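Local coordinates for SusD superfamily protein (Bacteroides thetaiotaomicron VPI-5482, PDB 3HDX) that probably binds polysaccharide at the outer membrane as a SusD-family protein, consistent with a role in carbohydrate metabolism, at residues D31-G39 against L68-R77; R409-R420 against D433-M441. All coordinates share one frame; numbering follows the deposited sequence.

Contact 1. Residues D31-G39 against L68-R77; sequences DNNTHWICG and LLKKVSNWRR
T34 and V72 mark the centre of a steep helix-helix packing, in which helix 34-41 and the turn before it meet the end of helix 67-73 and the start of helix 76-91. The axes of 34-39 and 68-73 run 105° apart. V72 is the apolar middle: CG1 lies 3.7 Å from C38 SG, and CG2 touches N32 CB and I37 CG2. L68 CD1 also rests on N32 CB. Farther out, the N32 amide lies across the K71 chain, with OD1 3.6 Å from K71 CB. A water donates to N32 OD1 and, weakly, to K71 O.

R77 reaches back to the contact from the start of helix 76-91. Its chain runs extended from CG to NE, and CD passes D31 CB. NH1 and NH2 both reach V72 O, a carbonyl in the last turn of helix 67-73. The NH2 bond is 2.9 Å long and lies on a lone pair of V72 O, in the carbonyl plane. NH2 also gives a weak bond to T34 OG1 (2.8 Å, 123°), whose own proton goes to D31 O. A leucine in place of R77 would probably leave V72 O without these two donors and T34 OG1 without its link across the contact.

R77 NE donates a hydrogen bond to A28 O in helix 11-30. Helix 52-58 meets I37 and L68 through L54, and W458 packs on C38 and V72.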
loop_
_atom_site.group_PDB
_atom_site.type_symbol
_atom_site.label_atom_id
_atom_site.label_comp_id
_atom_site.label_asym_id
_atom_site.label_seq_id
_atom_site.Cartn_x
_atom_site.Cartn_y
_atom_site.Cartn_z
ATOM N N ASP A 31 3.517 -2.842 11.884
ATOM C CA ASP A 31 3.220 -3.339 13.219
ATOM C C ASP A 31 2.032 -4.314 13.167
ATOM O O ASP A 31 1.006 -4.067 12.519
ATOM C CB ASP A 31 3.048 -2.190 14.231
ATOM C CG ASP A 31 4.405 -1.519 14.655
ATOM O OD1 ASP A 31 5.524 -1.889 14.195
ATOM O OD2 ASP A 31 4.319 -0.561 15.463
ATOM N N ASN A 32 2.219 -5.460 13.819
ATOM C CA ASN A 32 1.233 -6.559 13.809
ATOM C C ASN A 32 0.807 -6.987 12.393
ATOM O O ASN A 32 -0.283 -7.533 12.200
ATOM C CB ASN A 32 0.025 -6.196 14.686
ATOM C CG ASN A 32 0.425 -6.038 16.151
ATOM O OD1 ASN A 32 0.258 -4.967 16.742
ATOM N ND2 ASN A 32 1.033 -7.074 16.697
ATOM N N ASN A 33 1.710 -6.792 11.425
ATOM C CA ASN A 33 1.442 -7.120 10.030
ATOM C C ASN A 33 0.195 -6.424 9.460
ATOM O O ASN A 33 -0.461 -6.941 8.549
ATOM C CB ASN A 33 1.403 -8.649 9.838
ATOM C CG ASN A 33 2.732 -9.279 10.058
ATOM O OD1 ASN A 33 3.746 -8.710 9.673
ATOM N ND2 ASN A 33 2.754 -10.406 10.782
ATOM N N THR A 34 -0.058 -5.215 9.954
ATOM C CA THR A 34 -1.189 -4.394 9.556
ATOM C C THR A 34 -1.447 -4.380 8.055
ATOM O O THR A 34 -2.560 -4.592 7.611
ATOM C CB THR A 34 -1.031 -2.922 10.078
ATOM O OG1 THR A 34 -1.230 -2.911 11.499
ATOM C CG2 THR A 34 -1.997 -1.949 9.368
ATOM N N HIS A 35 -0.403 -4.141 7.277
ATOM C CA HIS A 35 -0.594 -3.974 5.835
ATOM C C HIS A 35 -1.302 -5.166 5.181
ATOM O O HIS A 35 -2.261 -5.003 4.422
ATOM C CB HIS A 35 0.760 -3.679 5.171
ATOM C CG HIS A 35 0.662 -3.317 3.712
ATOM N ND1 HIS A 35 -0.001 -2.198 3.249
ATOM C CD2 HIS A 35 1.209 -3.911 2.623
ATOM C CE1 HIS A 35 0.119 -2.149 1.931
ATOM N NE2 HIS A 35 0.847 -3.176 1.527
ATOM N N TRP A 36 -0.874 -6.357 5.582
ATOM C CA TRP A 36 -1.392 -7.613 5.034
ATOM C C TRP A 36 -2.658 -8.053 5.723
ATOM O O TRP A 36 -3.548 -8.610 5.079
ATOM C CB TRP A 36 -0.290 -8.688 5.033
ATOM C CG TRP A 36 0.925 -8.138 4.351
ATOM C CD1 TRP A 36 1.153 -8.042 3.009
ATOM C CD2 TRP A 36 2.021 -7.475 4.998
ATOM N NE1 TRP A 36 2.338 -7.383 2.778
ATOM C CE2 TRP A 36 2.885 -7.018 3.979
ATOM C CE3 TRP A 36 2.355 -7.211 6.349
ATOM C CZ2 TRP A 36 4.064 -6.316 4.264
ATOM C CZ3 TRP A 36 3.524 -6.504 6.629
ATOM C CH2 TRP A 36 4.352 -6.047 5.584
ATOM N N ILE A 37 -2.721 -7.840 7.045
ATOM C CA ILE A 37 -3.903 -8.185 7.835
ATOM C C ILE A 37 -5.104 -7.381 7.331
ATOM O O ILE A 37 -6.181 -7.938 7.045
ATOM C CB ILE A 37 -3.660 -7.895 9.354
ATOM C CG1 ILE A 37 -2.649 -8.894 9.958
ATOM C CG2 ILE A 37 -4.983 -7.858 10.119
ATOM C CD1 ILE A 37 -3.052 -10.309 9.982
ATOM N N CYS A 38 -4.895 -6.075 7.146
ATOM C CA CYS A 38 -5.968 -5.191 6.697
ATOM C C CYS A 38 -6.235 -5.238 5.200
ATOM O O CYS A 38 -7.381 -4.962 4.795
ATOM C CB CYS A 38 -5.702 -3.731 7.136
ATOM S SG CYS A 38 -5.584 -3.513 8.901
ATOM N N GLY A 39 -5.196 -5.520 4.401
ATOM C CA GLY A 39 -5.273 -5.459 2.950
ATOM C C GLY A 39 -5.435 -6.744 2.174
ATOM O O GLY A 39 -6.021 -6.735 1.116
ATOM N N LEU A 68 -4.937 -9.534 18.867
ATOM C CA LEU A 68 -4.471 -9.056 17.563
ATOM C C LEU A 68 -5.401 -7.988 17.029
ATOM O O LEU A 68 -4.937 -6.965 16.519
ATOM C CB LEU A 68 -4.402 -10.193 16.534
ATOM C CG LEU A 68 -4.047 -9.783 15.083
ATOM C CD1 LEU A 68 -2.673 -9.110 15.029
ATOM C CD2 LEU A 68 -4.081 -11.046 14.162
ATOM N N LEU A 69 -6.697 -8.279 17.093
ATOM C CA LEU A 69 -7.712 -7.367 16.582
ATOM C C LEU A 69 -7.700 -6.047 17.344
ATOM O O LEU A 69 -7.768 -4.945 16.725
ATOM C CB LEU A 69 -9.114 -7.988 16.615
ATOM C CG LEU A 69 -9.387 -9.201 15.721
ATOM C CD1 LEU A 69 -10.776 -9.782 15.973
ATOM C CD2 LEU A 69 -9.179 -8.924 14.305
ATOM N N LYS A 70 -7.580 -6.130 18.673
ATOM C CA LYS A 70 -7.539 -4.927 19.490
ATOM C C LYS A 70 -6.319 -4.051 19.136
ATOM O O LYS A 70 -6.429 -2.825 18.998
ATOM C CB LYS A 70 -7.549 -5.307 20.983
ATOM C CG LYS A 70 -8.824 -6.023 21.400
ATOM C CD LYS A 70 -8.866 -6.304 22.872
ATOM C CE LYS A 70 -10.143 -7.055 23.172
ATOM N NZ LYS A 70 -10.266 -8.166 22.219
ATOM N N LYS A 71 -5.157 -4.676 18.990
ATOM C CA LYS A 71 -3.909 -3.972 18.642
ATOM C C LYS A 71 -3.949 -3.317 17.265
ATOM O O LYS A 71 -3.560 -2.153 17.087
ATOM C CB LYS A 71 -2.731 -4.944 18.694
ATOM C CG LYS A 71 -2.350 -5.380 20.116
ATOM C CD LYS A 71 -1.310 -6.487 20.015
ATOM C CE LYS A 71 -0.502 -6.713 21.293
ATOM N NZ LYS A 71 0.214 -8.066 21.072
ATOM N N VAL A 72 -4.414 -4.057 16.280
ATOM C CA VAL A 72 -4.508 -3.477 14.919
ATOM C C VAL A 72 -5.482 -2.296 14.906
ATOM O O VAL A 72 -5.203 -1.289 14.261
ATOM C CB VAL A 72 -4.940 -4.529 13.886
ATOM C CG1 VAL A 72 -5.257 -3.912 12.526
ATOM C CG2 VAL A 72 -3.843 -5.576 13.740
ATOM N N SER A 73 -6.560 -2.400 15.691
ATOM C CA SER A 73 -7.623 -1.410 15.727
ATOM C C SER A 73 -7.250 -0.103 16.410
ATOM O O SER A 73 -7.989 0.851 16.258
ATOM C CB SER A 73 -8.908 -1.950 16.393
ATOM O OG SER A 73 -8.830 -1.946 17.797
ATOM N N ASN A 74 -6.145 -0.060 17.149
ATOM C CA ASN A 74 -5.683 1.163 17.816
ATOM C C ASN A 74 -4.868 1.957 16.792
ATOM O O ASN A 74 -3.838 1.496 16.354
ATOM C CB ASN A 74 -4.840 0.785 19.052
ATOM C CG ASN A 74 -4.398 1.999 19.856
ATOM O OD1 ASN A 74 -3.923 2.978 19.292
ATOM N ND2 ASN A 74 -4.530 1.928 21.185
ATOM N N TRP A 75 -5.328 3.170 16.478
ATOM C CA TRP A 75 -4.699 4.016 15.465
ATOM C C TRP A 75 -3.486 4.858 15.919
ATOM O O TRP A 75 -2.998 5.668 15.166
ATOM C CB TRP A 75 -5.755 4.892 14.740
ATOM C CG TRP A 75 -6.518 5.820 15.637
ATOM C CD1 TRP A 75 -6.063 6.512 16.756
ATOM C CD2 TRP A 75 -7.884 6.192 15.480
ATOM N NE1 TRP A 75 -7.075 7.272 17.279
ATOM C CE2 TRP A 75 -8.192 7.116 16.511
ATOM C CE3 TRP A 75 -8.892 5.847 14.560
ATOM C CZ2 TRP A 75 -9.453 7.663 16.658
ATOM C CZ3 TRP A 75 -10.138 6.409 14.696
ATOM C CH2 TRP A 75 -10.420 7.282 15.758
ATOM N N ARG A 76 -2.999 4.662 17.156
ATOM C CA ARG A 76 -1.914 5.500 17.687
ATOM C C ARG A 76 -0.699 5.607 16.748
ATOM O O ARG A 76 -0.143 6.691 16.588
ATOM C CB ARG A 76 -1.514 5.014 19.101
ATOM C CG ARG A 76 -0.551 5.899 19.842
ATOM C CD ARG A 76 -0.194 5.391 21.263
ATOM N NE ARG A 76 0.718 6.330 21.917
ATOM C CZ ARG A 76 0.331 7.314 22.726
ATOM N NH1 ARG A 76 -0.952 7.479 23.018
ATOM N NH2 ARG A 76 1.232 8.128 23.260
ATOM N N ARG A 77 -0.267 4.470 16.187
ATOM C CA ARG A 77 0.887 4.441 15.315
ATOM C C ARG A 77 0.780 5.362 14.092
ATOM O O ARG A 77 1.783 5.883 13.623
ATOM C CB ARG A 77 1.232 3.010 14.901
ATOM C CG ARG A 77 0.149 2.317 14.090
ATOM C CD ARG A 77 0.362 0.793 14.021
ATOM N NE ARG A 77 -0.641 0.117 13.193
ATOM C CZ ARG A 77 -1.880 -0.214 13.591
ATOM N NH1 ARG A 77 -2.337 0.134 14.810
ATOM N NH2 ARG A 77 -2.697 -0.896 12.773
HETATM O O HOH W 1 -1.030 -2.656 15.583
#

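Contact 2. Residues R409-R420 against D433-M441; sequences RESLIAEIFEER and DLVRRQKLM. With EDO (1,2-ethanediol), chain D; EDO (1,2-ethanediol), chain E.
F417 is the knob of this antiparallel helix pair, set in a hole formed by D433, R436, R437 and L440. Its CB lies 4.0 Å from R437 CD. The ring then slides under the R437 chain, whose CB stands 3.5 Å from the ring centroid, only 7° off the normal, in a CH-pi contact. With CG of R437 anti to its backbone N (chi1 -179°), the chain continues over CD2. CE1 comes 3.3 Å from D433 O and also nears R436 NH2. CE2 meets L440 CD1 at the ring edge, and CZ lies nearest R437 N, at 3.6 Å.

Helices 409-423 and 430-441 form a helical hairpin, consistent with the TPR-like helical fold of SusD proteins. The axes of 409-420 and 433-441 run 176° apart, 10.3 Å from each other. At one end, selenomethionine M441 bends back so that SE lies 3.6 Å from I413 CG2 and CE rests on A414 CB.

At the other end, R420 and R436 share the buried D433 carboxylate in a salt-bridge network. R420 meets it side-on: NE reaches OD2 at 2.8 Å from above the carboxylate plane, while NH2 takes the syn lone pair of OD1. R436 puts NH1 and NH2 both on OD1. The two guanidinium planes are nearly perpendicular. D365 also pairs with R420, and E372 with R436, so more than one acid probably offsets the two positive charges. On the flank by A414, a water links A414 O, E418 OE2 and R437 NE, while R437 NH2 pairs with D443.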
loop_
_atom_site.group_PDB
_atom_site.type_symbol
_atom_site.label_atom_id
_atom_site.label_comp_id
_atom_site.label_asym_id
_atom_site.label_seq_id
_atom_site.Cartn_x
_atom_site.Cartn_y
_atom_site.Cartn_z
ATOM N N ARG A 409 -19.306 -3.259 -20.218
ATOM C CA ARG A 409 -18.451 -2.467 -19.290
ATOM C C ARG A 409 -18.243 -3.186 -17.955
ATOM O O ARG A 409 -17.114 -3.264 -17.461
ATOM C CB ARG A 409 -19.072 -1.064 -19.047
ATOM C CG ARG A 409 -18.432 -0.165 -17.984
ATOM C CD ARG A 409 -19.344 1.117 -17.753
ATOM N NE ARG A 409 -19.047 1.915 -16.542
ATOM C CZ ARG A 409 -19.576 1.751 -15.308
ATOM N NH1 ARG A 409 -20.483 0.804 -15.028
ATOM N NH2 ARG A 409 -19.197 2.569 -14.317
ATOM N N GLU A 410 -19.308 -3.761 -17.403
ATOM C CA GLU A 410 -19.223 -4.408 -16.097
ATOM C C GLU A 410 -18.389 -5.711 -16.185
ATOM O O GLU A 410 -17.607 -6.014 -15.274
ATOM C CB GLU A 410 -20.612 -4.600 -15.501
ATOM C CG GLU A 410 -21.303 -3.287 -15.127
ATOM C CD GLU A 410 -21.844 -2.464 -16.316
ATOM O OE1 GLU A 410 -22.249 -3.032 -17.370
ATOM O OE2 GLU A 410 -21.824 -1.225 -16.218
ATOM N N SER A 411 -18.501 -6.434 -17.302
ATOM C CA SER A 411 -17.702 -7.653 -17.510
ATOM C C SER A 411 -16.217 -7.283 -17.527
ATOM O O SER A 411 -15.381 -7.998 -16.942
ATOM C CB SER A 411 -18.053 -8.381 -18.821
ATOM O OG SER A 411 -19.379 -8.887 -18.815
ATOM N N LEU A 412 -15.876 -6.178 -18.212
ATOM C CA LEU A 412 -14.486 -5.710 -18.264
ATOM C C LEU A 412 -14.013 -5.225 -16.890
ATOM O O LEU A 412 -12.899 -5.543 -16.474
ATOM C CB LEU A 412 -14.319 -4.640 -19.359
ATOM C CG LEU A 412 -12.907 -4.017 -19.476
ATOM C CD1 LEU A 412 -11.896 -5.146 -19.726
ATOM C CD2 LEU A 412 -12.825 -2.977 -20.607
ATOM N N ILE A 413 -14.853 -4.472 -16.181
ATOM C CA ILE A 413 -14.498 -4.048 -14.797
ATOM C C ILE A 413 -14.199 -5.265 -13.926
ATOM O O ILE A 413 -13.149 -5.309 -13.283
ATOM C CB ILE A 413 -15.596 -3.167 -14.145
ATOM C CG1 ILE A 413 -15.662 -1.808 -14.820
ATOM C CG2 ILE A 413 -15.369 -3.028 -12.594
ATOM C CD1 ILE A 413 -16.977 -1.051 -14.510
ATOM N N ALA A 414 -15.043 -6.283 -13.996
ATOM C CA ALA A 414 -14.844 -7.480 -13.159
ATOM C C ALA A 414 -13.472 -8.118 -13.510
ATOM O O ALA A 414 -12.713 -8.504 -12.617
ATOM C CB ALA A 414 -16.012 -8.473 -13.293
ATOM N N GLU A 415 -13.157 -8.192 -14.798
ATOM C CA GLU A 415 -11.885 -8.788 -15.226
ATOM C C GLU A 415 -10.640 -7.980 -14.804
ATOM O O GLU A 415 -9.632 -8.564 -14.408
ATOM C CB GLU A 415 -11.865 -9.117 -16.720
ATOM C CG GLU A 415 -10.607 -9.824 -17.192
ATOM C CD GLU A 415 -10.323 -11.139 -16.494
ATOM O OE1 GLU A 415 -11.255 -11.789 -15.937
ATOM O OE2 GLU A 415 -9.138 -11.517 -16.510
ATOM N N ILE A 416 -10.739 -6.660 -14.864
ATOM C CA ILE A 416 -9.666 -5.787 -14.361
ATOM C C ILE A 416 -9.414 -6.100 -12.878
ATOM O O ILE A 416 -8.247 -6.225 -12.468
ATOM C CB ILE A 416 -9.986 -4.301 -14.537
ATOM C CG1 ILE A 416 -10.008 -3.931 -16.042
ATOM C CG2 ILE A 416 -8.951 -3.410 -13.816
ATOM C CD1 ILE A 416 -10.668 -2.637 -16.401
ATOM N N PHE A 417 -10.495 -6.242 -12.089
ATOM C CA PHE A 417 -10.313 -6.641 -10.678
ATOM C C PHE A 417 -9.741 -8.058 -10.496
ATOM O O PHE A 417 -8.975 -8.266 -9.574
ATOM C CB PHE A 417 -11.561 -6.379 -9.861
ATOM C CG PHE A 417 -11.698 -4.945 -9.519
ATOM C CD1 PHE A 417 -10.918 -4.397 -8.499
ATOM C CD2 PHE A 417 -12.552 -4.101 -10.221
ATOM C CE1 PHE A 417 -11.021 -3.044 -8.171
ATOM C CE2 PHE A 417 -12.640 -2.776 -9.893
ATOM C CZ PHE A 417 -11.872 -2.234 -8.892
ATOM N N GLU A 418 -10.050 -9.001 -11.396
ATOM C CA GLU A 418 -9.418 -10.325 -11.315
ATOM C C GLU A 418 -7.937 -10.226 -11.659
ATOM O O GLU A 418 -7.135 -10.952 -11.099
ATOM C CB GLU A 418 -10.099 -11.336 -12.245
ATOM C CG GLU A 418 -11.518 -11.643 -11.838
ATOM C CD GLU A 418 -11.678 -12.114 -10.392
ATOM O OE1 GLU A 418 -10.900 -12.965 -9.965
ATOM O OE2 GLU A 418 -12.609 -11.617 -9.698
ATOM N N GLU A 419 -7.586 -9.350 -12.607
ATOM C CA GLU A 419 -6.165 -9.145 -12.927
ATOM C C GLU A 419 -5.420 -8.535 -11.725
ATOM O O GLU A 419 -4.279 -8.919 -11.411
ATOM C CB GLU A 419 -5.963 -8.348 -14.215
ATOM C CG GLU A 419 -4.503 -8.450 -14.750
ATOM C CD GLU A 419 -4.083 -9.845 -15.181
ATOM O OE1 GLU A 419 -4.939 -10.689 -15.536
ATOM O OE2 GLU A 419 -2.861 -10.084 -15.215
ATOM N N ARG A 420 -6.027 -7.546 -11.073
ATOM C CA ARG A 420 -5.438 -7.017 -9.840
ATOM C C ARG A 420 -5.286 -8.120 -8.765
ATOM O O ARG A 420 -4.309 -8.160 -8.010
ATOM C CB ARG A 420 -6.305 -5.881 -9.290
ATOM C CG ARG A 420 -6.308 -4.647 -10.143
ATOM C CD ARG A 420 -7.100 -3.469 -9.546
ATOM N NE ARG A 420 -6.518 -2.973 -8.284
ATOM C CZ ARG A 420 -5.525 -2.099 -8.185
ATOM N NH1 ARG A 420 -5.024 -1.453 -9.251
ATOM N NH2 ARG A 420 -5.067 -1.797 -6.984
ATOM N N ASP A 433 -9.518 -3.200 -2.944
ATOM C CA ASP A 433 -9.973 -3.473 -4.294
ATOM C C ASP A 433 -11.376 -4.066 -4.303
ATOM O O ASP A 433 -12.206 -3.699 -5.142
ATOM C CB ASP A 433 -9.026 -4.422 -5.011
ATOM C CG ASP A 433 -7.705 -3.766 -5.411
ATOM O OD1 ASP A 433 -7.498 -2.550 -5.225
ATOM O OD2 ASP A 433 -6.845 -4.486 -5.956
ATOM N N LEU A 434 -11.690 -4.950 -3.336
ATOM C CA LEU A 434 -13.051 -5.540 -3.288
ATOM C C LEU A 434 -14.093 -4.461 -3.058
ATOM O O LEU A 434 -15.179 -4.521 -3.656
ATOM C CB LEU A 434 -13.130 -6.601 -2.183
ATOM C CG LEU A 434 -12.658 -7.995 -2.584
ATOM C CD1 LEU A 434 -12.521 -8.862 -1.337
ATOM C CD2 LEU A 434 -13.653 -8.630 -3.565
ATOM N N VAL A 435 -13.753 -3.493 -2.198
ATOM C CA VAL A 435 -14.664 -2.367 -1.907
ATOM C C VAL A 435 -14.833 -1.479 -3.161
ATOM O O VAL A 435 -15.952 -1.183 -3.567
ATOM C CB VAL A 435 -14.202 -1.553 -0.665
ATOM C CG1 VAL A 435 -15.069 -0.292 -0.471
ATOM C CG2 VAL A 435 -14.181 -2.431 0.631
ATOM N N ARG A 436 -13.725 -1.071 -3.801
ATOM C CA ARG A 436 -13.867 -0.225 -5.017
ATOM C C ARG A 436 -14.636 -0.990 -6.104
ATOM O O ARG A 436 -15.476 -0.426 -6.789
ATOM C CB ARG A 436 -12.514 0.221 -5.566
ATOM C CG ARG A 436 -11.723 1.102 -4.615
ATOM C CD ARG A 436 -10.682 1.960 -5.330
ATOM N NE ARG A 436 -9.955 1.181 -6.316
ATOM C CZ ARG A 436 -9.059 0.235 -6.016
ATOM N NH1 ARG A 436 -8.641 0.025 -4.755
ATOM N NH2 ARG A 436 -8.559 -0.504 -7.010
ATOM N N ARG A 437 -14.311 -2.270 -6.274
ATOM C CA ARG A 437 -15.041 -3.123 -7.216
ATOM C C ARG A 437 -16.532 -3.159 -6.914
ATOM O O ARG A 437 -17.336 -2.987 -7.831
ATOM C CB ARG A 437 -14.497 -4.551 -7.169
ATOM C CG ARG A 437 -15.171 -5.538 -8.130
ATOM C CD ARG A 437 -14.950 -6.975 -7.751
ATOM N NE ARG A 437 -15.747 -7.851 -8.616
ATOM C CZ ARG A 437 -17.058 -8.006 -8.525
ATOM N NH1 ARG A 437 -17.756 -7.403 -7.561
ATOM N NH2 ARG A 437 -17.689 -8.810 -9.378
ATOM N N GLN A 438 -16.889 -3.309 -5.641
ATOM C CA GLN A 438 -18.300 -3.399 -5.313
ATOM C C GLN A 438 -19.054 -2.110 -5.640
ATOM O O GLN A 438 -20.187 -2.135 -6.120
ATOM C CB GLN A 438 -18.499 -3.777 -3.854
ATOM C CG GLN A 438 -19.984 -4.037 -3.522
ATOM C CD GLN A 438 -20.667 -5.077 -4.432
ATOM O OE1 GLN A 438 -21.833 -4.883 -4.816
ATOM N NE2 GLN A 438 -19.967 -6.196 -4.746
ATOM N N LYS A 439 -18.409 -0.986 -5.394
ATOM C CA LYS A 439 -19.016 0.312 -5.687
ATOM C C LYS A 439 -19.327 0.513 -7.151
ATOM O O LYS A 439 -20.313 1.174 -7.493
ATOM C CB LYS A 439 -18.156 1.443 -5.118
ATOM C CG LYS A 439 -18.120 1.456 -3.541
ATOM C CD LYS A 439 -17.009 2.335 -2.959
ATOM C CE LYS A 439 -17.227 3.814 -3.252
ATOM N NZ LYS A 439 -16.026 4.609 -2.803
ATOM N N LEU A 440 -18.495 -0.067 -8.016
ATOM C CA LEU A 440 -18.718 -0.012 -9.466
ATOM C C LEU A 440 -19.677 -1.092 -9.967
ATOM O O LEU A 440 -20.544 -0.793 -10.772
ATOM C CB LEU A 440 -17.407 -0.183 -10.247
ATOM C CG LEU A 440 -16.448 1.004 -10.278
ATOM C CD1 LEU A 440 -14.992 0.589 -10.690
ATOM C CD2 LEU A 440 -16.989 2.112 -11.135
HETATM N N MSE A 441 -19.486 -2.342 -9.504
HETATM C CA MSE A 441 -20.278 -3.464 -9.992
HETATM C C MSE A 441 -21.691 -3.481 -9.445
HETATM O O MSE A 441 -22.622 -3.826 -10.166
HETATM C CB MSE A 441 -19.584 -4.819 -9.686
HETATM C CG MSE A 441 -18.207 -4.971 -10.373
HETATM SE SE MSE A 441 -18.323 -5.134 -12.276
HETATM C CE MSE A 441 -19.393 -6.770 -12.336
HETATM C C1 EDO D . -15.108 3.800 0.808
HETATM O O1 EDO D . -14.732 3.525 -0.554
HETATM C C2 EDO D . -16.605 3.592 0.922
HETATM O O2 EDO D . -17.283 4.451 -0.016
HETATM C C1 EDO E . -14.488 -10.790 -7.038
HETATM O O1 EDO E . -13.053 -10.872 -7.141
HETATM C C2 EDO E . -15.059 -12.103 -6.565
HETATM O O2 EDO E . -14.533 -12.377 -5.264
HETATM O O HOH W 2 -20.904 1.611 -11.962
HETATM O O HOH W 3 -13.933 -9.260 -10.283
#

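How the contacts relate
Contact 1 closes before contact 2 opens along the chain. Contact 1 belongs to the N-terminal part of the sequence, which matches the starch-binding, outer-membrane-associating family, and contact 2 to the C-terminal SusD-family part. Their centres are about 26 Å apart, and their nearest atoms are about 6 Å apart without touching. They share no helix: contact 1 uses helices 34-41, 67-73 and 76-91, contact 2 helices 409-423 and 430-441. The two regions still meet: G39 makes a backbone hydrogen bond to W431 in helix 430-441. Early and late helices of the sequence are thus packed into one body in this single-chain protein.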